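Local coordinates for protein carbonic anhydrase (Neosartorya fumigata, PDB 6LAC) that probably catalyses the reversible hydration of carbon dioxide to hydrogencarbonate, using one zinc ion per subunit, at residues L30-S35 and I84-H89; G88-H93 and A133-N138. The protein carries 1 engineered substitution. All coordinates share one frame; numbering follows the deposited sequence.

Contacts 1 and 2 follow one another along strand 83-89 and share Gly88 and His89; their centres lie about 11 Å apart. In contact 1, residues 30-35 and 84-89 pair as neighbouring parallel strands and bring Cys34 and His89 to the zinc. Contact 2 picks up the chain as it runs on through 88-93 to Cys92 and is packed by residues 133-138 of helix 127-148. The two meet at the metal, with Cys34 SG 3.9 Å from Cys92 SG. Asp36, the residue directly after 30-35, supplies the fourth ligand, so three of the four protein ligands belong to the two contacts.

Contact 1 (L30-S35 and I84-H89). With ZN (zinc ion), chain C.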
loop_
_atom_site.group_PDB
_atom_site.type_symbol
_atom_site.label_atom_id
_atom_site.label_comp_id
_atom_site.label_asym_id
_atom_site.label_seq_id
_atom_site.Cartn_x
_atom_site.Cartn_y
_atom_site.Cartn_z
ATOM N N LEU A 30 8.902 3.806 -7.395
ATOM C CA LEU A 30 7.681 3.963 -6.558
ATOM C C LEU A 30 6.543 3.387 -7.373
ATOM O O LEU A 30 6.189 3.910 -8.452
ATOM C CB LEU A 30 7.462 5.430 -6.230
ATOM C CG LEU A 30 6.098 5.778 -5.624
ATOM C CD1 LEU A 30 5.833 5.017 -4.321
ATOM C CD2 LEU A 30 5.975 7.247 -5.414
ATOM N N TRP A 31 5.947 2.317 -6.856
ATOM C CA TRP A 31 4.840 1.569 -7.500
ATOM C C TRP A 31 3.573 1.919 -6.746
ATOM O O TRP A 31 3.496 1.523 -5.551
ATOM C CB TRP A 31 5.123 0.082 -7.493
ATOM C CG TRP A 31 4.154 -0.708 -8.300
ATOM C CD1 TRP A 31 2.922 -1.180 -7.950
ATOM C CD2 TRP A 31 4.363 -1.111 -9.653
ATOM N NE1 TRP A 31 2.341 -1.806 -9.017
ATOM C CE2 TRP A 31 3.208 -1.798 -10.070
ATOM C CE3 TRP A 31 5.397 -0.933 -10.565
ATOM C CZ2 TRP A 31 3.082 -2.321 -11.372
ATOM C CZ3 TRP A 31 5.273 -1.453 -11.826
ATOM C CH2 TRP A 31 4.145 -2.130 -12.218
ATOM N N ILE A 32 2.622 2.584 -7.334
ATOM C CA ILE A 32 1.334 2.976 -6.721
ATOM C C ILE A 32 0.269 2.077 -7.283
ATOM O O ILE A 32 -0.021 2.152 -8.471
ATOM C CB ILE A 32 1.024 4.436 -6.944
ATOM C CG1 ILE A 32 2.121 5.308 -6.338
ATOM C CG2 ILE A 32 -0.346 4.796 -6.398
ATOM C CD1 ILE A 32 2.109 6.753 -6.796
ATOM N N GLY A 33 -0.263 1.193 -6.466
ATOM C CA GLY A 33 -1.268 0.212 -6.848
ATOM C C GLY A 33 -2.467 0.343 -5.933
ATOM O O GLY A 33 -2.530 1.129 -4.973
ATOM N N CYS A 34 -3.472 -0.461 -6.230
ATOM C CA CYS A 34 -4.772 -0.462 -5.505
ATOM C C CYS A 34 -4.860 -1.601 -4.491
ATOM O O CYS A 34 -4.459 -2.745 -4.734
ATOM C CB CYS A 34 -5.926 -0.581 -6.473
ATOM S SG CYS A 34 -7.544 -0.542 -5.644
ATOM N N SER A 35 -5.400 -1.249 -3.330
ATOM C CA SER A 35 -5.611 -2.203 -2.222
ATOM C C SER A 35 -6.425 -3.444 -2.608
ATOM O O SER A 35 -6.185 -4.479 -1.957
ATOM C CB SER A 35 -6.263 -1.496 -1.100
ATOM O OG SER A 35 -5.433 -0.443 -0.600
ATOM N N ILE A 84 8.090 6.600 -11.276
ATOM C CA ILE A 84 6.835 6.318 -10.526
ATOM C C ILE A 84 5.927 5.581 -11.496
ATOM O O ILE A 84 5.790 6.077 -12.635
ATOM C CB ILE A 84 6.168 7.589 -10.028
ATOM C CG1 ILE A 84 7.091 8.328 -9.064
ATOM C CG2 ILE A 84 4.816 7.246 -9.361
ATOM C CD1 ILE A 84 6.616 9.697 -8.617
ATOM N N VAL A 85 5.339 4.467 -11.108
ATOM C CA VAL A 85 4.317 3.794 -11.922
ATOM C C VAL A 85 3.009 3.899 -11.174
ATOM O O VAL A 85 2.993 3.485 -9.978
ATOM C CB VAL A 85 4.718 2.340 -12.187
ATOM C CG1 VAL A 85 3.614 1.668 -13.006
ATOM C CG2 VAL A 85 6.030 2.240 -12.920
ATOM N N ILE A 86 1.943 4.348 -11.794
ATOM C CA ILE A 86 0.571 4.204 -11.257
ATOM C C ILE A 86 -0.069 3.047 -11.991
ATOM O O ILE A 86 -0.212 3.111 -13.221
ATOM C CB ILE A 86 -0.232 5.492 -11.372
ATOM C CG1 ILE A 86 0.532 6.615 -10.674
ATOM C CG2 ILE A 86 -1.652 5.302 -10.824
ATOM C CD1 ILE A 86 -0.177 7.930 -10.626
ATOM N N CYS A 87 -0.324 1.974 -11.274
ATOM C CA CYS A 87 -0.879 0.748 -11.851
ATOM C C CYS A 87 -2.322 0.586 -11.414
ATOM O O CYS A 87 -2.576 0.379 -10.206
ATOM C CB CYS A 87 -0.095 -0.441 -11.409
ATOM S SG CYS A 87 -0.553 -1.956 -12.299
ATOM N N GLY A 88 -3.284 0.660 -12.313
ATOM C CA GLY A 88 -4.659 0.236 -12.062
ATOM C C GLY A 88 -4.852 -1.198 -12.419
ATOM O O GLY A 88 -3.906 -1.875 -12.851
ATOM N N HIS A 89 -6.068 -1.697 -12.171
ATOM C CA HIS A 89 -6.296 -3.124 -12.459
ATOM C C HIS A 89 -7.754 -3.361 -12.816
ATOM O O HIS A 89 -8.649 -2.887 -12.163
ATOM C CB HIS A 89 -5.818 -3.995 -11.276
ATOM C CG HIS A 89 -6.636 -3.798 -10.079
ATOM N ND1 HIS A 89 -7.624 -4.708 -9.674
ATOM C CD2 HIS A 89 -6.780 -2.732 -9.286
ATOM C CE1 HIS A 89 -8.252 -4.209 -8.651
ATOM N NE2 HIS A 89 -7.757 -3.008 -8.375
HETATM ZN ZN ZN C . -8.768 -1.727 -7.117
HETATM O O HOH W 1 -3.583 -1.769 -8.771
#
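Zinc joins the far ends of the two strands: it is bound by Cys34 SG at 2.3 Å and by His89 NE2 at 2.1 Å, while Asp36 and Cys92 complete the site. With SG anti to the backbone N (chi1 -178°), the Cys34 thiolate reaches out to the metal and lies at the edge of the His89 imidazole. Back along the strands the pairing is parallel. Ile32 uses both its backbone groups, donating from N to Val85 O at 2.8 Å in a nearly straight bond and accepting at O from Cys87 N; Val85 N likewise donates to Leu30 O. Beyond Cys87 a water takes over, accepting from Cys34 N at 2.9 Å and donating to Cys87 O at 2.8 Å. On the Trp31 side, Val85 CG1 sits over one face of the indole, 3.9 Å from the six-membered ring centroid, as a CH-pi contact; the indole NE1 is hydrogen-bonded to Glu41. On the other side Ile32 CD1 meets Ile84 CG2 at 3.8 Å, with Leu30 and Ile86 alongside. Four protein ligands, the aspartate among them, suggest the closed form of a beta-carbonic anhydrase site, in which no ligand position is left for the reactive water.

Contact 2 (G88-H93 and A133-N138); sequences GHYGCH and ALVELN. With ZN (zinc ion), chain C.
Gly88 passes Val135 of helix 127-148 with the two CA atoms 6.1 Å apart, and the chain then makes a type II beta turn from His89 to Cys92, in which Cys92 N donates to His89 O at 3.3 Å. Gly91, with its positive phi of 91°, takes the third place of that turn, where a side chain would press on the carbonyl O of Tyr90. Val135 packs against the bend with both its methyls. CG1, anti to its backbone N, lies 3.6 Å from His89 N, and Gly88, having no side chain, leaves room for CG1 beside it. CG2 meets His89 O at 3.5 Å and Cys92 CB at 3.9 Å. Further out, Tyr90 swings along the helix and its OH donates to Glu136 OE2 at 2.6 Å. That oxygen lies in the plane of the phenol ring, but the hydroxyl meets it on the anti side, 15° out of the carboxylate plane; ring and carboxylate stand 74° apart. The other oxygen, OE1, is hydrogen-bonded to Tyr9, and Arg132 makes a cation-pi contact with the Tyr90 ring. Two hydroxyls on one carboxylate would probably favour its charged form. At the last residue of the turn, Cys92 SG binds zinc at 2.3 Å, and His93 N is hydrogen-bonded to Asp36, another ligand of the metal. Here is the His-X-X-Cys half of the beta-carbonic anhydrase zinc site: a strand running into a tight turn, backed by a helix.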
loop_
_atom_site.group_PDB
_atom_site.type_symbol
_atom_site.label_atom_id
_atom_site.label_comp_id
_atom_site.label_asym_id
_atom_site.label_seq_id
_atom_site.Cartn_x
_atom_site.Cartn_y
_atom_site.Cartn_z
ATOM N N GLY A 88 -3.284 0.660 -12.313
ATOM C CA GLY A 88 -4.659 0.236 -12.062
ATOM C C GLY A 88 -4.852 -1.198 -12.419
ATOM O O GLY A 88 -3.906 -1.875 -12.851
ATOM N N HIS A 89 -6.068 -1.697 -12.171
ATOM C CA HIS A 89 -6.296 -3.124 -12.459
ATOM C C HIS A 89 -7.754 -3.361 -12.816
ATOM O O HIS A 89 -8.649 -2.887 -12.163
ATOM C CB HIS A 89 -5.818 -3.995 -11.276
ATOM C CG HIS A 89 -6.636 -3.798 -10.079
ATOM N ND1 HIS A 89 -7.624 -4.708 -9.674
ATOM C CD2 HIS A 89 -6.780 -2.732 -9.286
ATOM C CE1 HIS A 89 -8.252 -4.209 -8.651
ATOM N NE2 HIS A 89 -7.757 -3.008 -8.375
ATOM N N TYR A 90 -7.895 -4.145 -13.874
ATOM C CA TYR A 90 -9.262 -4.553 -14.258
ATOM C C TYR A 90 -9.929 -5.370 -13.147
ATOM O O TYR A 90 -9.287 -6.226 -12.546
ATOM C CB TYR A 90 -9.264 -5.250 -15.608
ATOM C CG TYR A 90 -8.735 -4.395 -16.742
ATOM C CD1 TYR A 90 -9.347 -3.204 -17.109
ATOM C CD2 TYR A 90 -7.653 -4.808 -17.484
ATOM C CE1 TYR A 90 -8.847 -2.418 -18.141
ATOM C CE2 TYR A 90 -7.133 -4.042 -18.515
ATOM C CZ TYR A 90 -7.752 -2.868 -18.862
ATOM O OH TYR A 90 -7.217 -2.165 -19.927
ATOM N N GLY A 91 -11.214 -5.112 -12.964
ATOM C CA GLY A 91 -12.008 -5.754 -11.912
ATOM C C GLY A 91 -12.028 -5.002 -10.614
ATOM O O GLY A 91 -12.630 -5.477 -9.633
ATOM N N CYS A 92 -11.310 -3.885 -10.521
ATOM C CA CYS A 92 -11.315 -2.990 -9.341
ATOM C C CYS A 92 -12.732 -2.773 -8.840
ATOM O O CYS A 92 -13.606 -2.433 -9.612
ATOM C CB CYS A 92 -10.683 -1.678 -9.776
ATOM S SG CYS A 92 -10.312 -0.568 -8.387
ATOM N N HIS A 93 -12.981 -2.910 -7.549
ATOM C CA HIS A 93 -14.287 -2.621 -6.934
ATOM C C HIS A 93 -14.370 -1.162 -6.564
ATOM O O HIS A 93 -15.469 -0.575 -6.446
ATOM C CB HIS A 93 -14.556 -3.532 -5.728
ATOM C CG HIS A 93 -14.615 -4.957 -6.106
ATOM N ND1 HIS A 93 -15.737 -5.567 -6.623
ATOM C CD2 HIS A 93 -13.660 -5.902 -6.092
ATOM C CE1 HIS A 93 -15.463 -6.833 -6.896
ATOM N NE2 HIS A 93 -14.207 -7.062 -6.583
ATOM N N ALA A 133 -13.067 0.876 -18.696
ATOM C CA ALA A 133 -12.746 2.261 -19.096
ATOM C C ALA A 133 -12.527 3.130 -17.871
ATOM O O ALA A 133 -11.619 3.954 -17.873
ATOM C CB ALA A 133 -13.849 2.776 -19.995
ATOM N N LEU A 134 -13.330 3.015 -16.821
ATOM C CA LEU A 134 -13.156 3.840 -15.633
ATOM C C LEU A 134 -11.817 3.519 -14.987
ATOM O O LEU A 134 -11.091 4.446 -14.569
ATOM C CB LEU A 134 -14.303 3.553 -14.677
ATOM C CG LEU A 134 -14.478 4.573 -13.583
ATOM C CD1 LEU A 134 -14.791 5.975 -14.139
ATOM C CD2 LEU A 134 -15.608 4.108 -12.663
ATOM N N VAL A 135 -11.419 2.263 -14.965
ATOM C CA VAL A 135 -10.066 1.916 -14.425
ATOM C C VAL A 135 -8.995 2.684 -15.214
ATOM O O VAL A 135 -8.047 3.221 -14.635
ATOM C CB VAL A 135 -9.856 0.406 -14.463
ATOM C CG1 VAL A 135 -8.419 0.024 -14.324
ATOM C CG2 VAL A 135 -10.682 -0.287 -13.390
ATOM N N GLU A 136 -9.072 2.629 -16.537
ATOM C CA GLU A 136 -8.049 3.251 -17.415
ATOM C C GLU A 136 -8.051 4.756 -17.216
ATOM O O GLU A 136 -6.967 5.378 -17.139
ATOM C CB GLU A 136 -8.339 2.909 -18.887
ATOM C CG GLU A 136 -8.222 1.434 -19.201
ATOM C CD GLU A 136 -8.843 0.958 -20.501
ATOM O OE1 GLU A 136 -9.387 1.826 -21.205
ATOM O OE2 GLU A 136 -8.804 -0.277 -20.761
ATOM N N LEU A 137 -9.222 5.360 -17.216
ATOM C CA LEU A 137 -9.342 6.812 -17.072
ATOM C C LEU A 137 -8.763 7.230 -15.736
ATOM O O LEU A 137 -8.180 8.317 -15.616
ATOM C CB LEU A 137 -10.786 7.282 -17.257
ATOM C CG LEU A 137 -11.313 7.174 -18.700
ATOM C CD1 LEU A 137 -12.816 7.198 -18.695
ATOM C CD2 LEU A 137 -10.773 8.312 -19.554
ATOM N N ASN A 138 -9.029 6.471 -14.673
ATOM C CA ASN A 138 -8.490 6.814 -13.341
ATOM C C ASN A 138 -6.958 6.807 -13.411
ATOM O O ASN A 138 -6.341 7.696 -12.847
ATOM C CB ASN A 138 -9.066 5.886 -12.294
ATOM C CG ASN A 138 -8.611 6.195 -10.904
ATOM O OD1 ASN A 138 -8.746 7.332 -10.472
ATOM N ND2 ASN A 138 -8.080 5.163 -10.235
HETATM ZN ZN ZN C . -8.768 -1.727 -7.117
#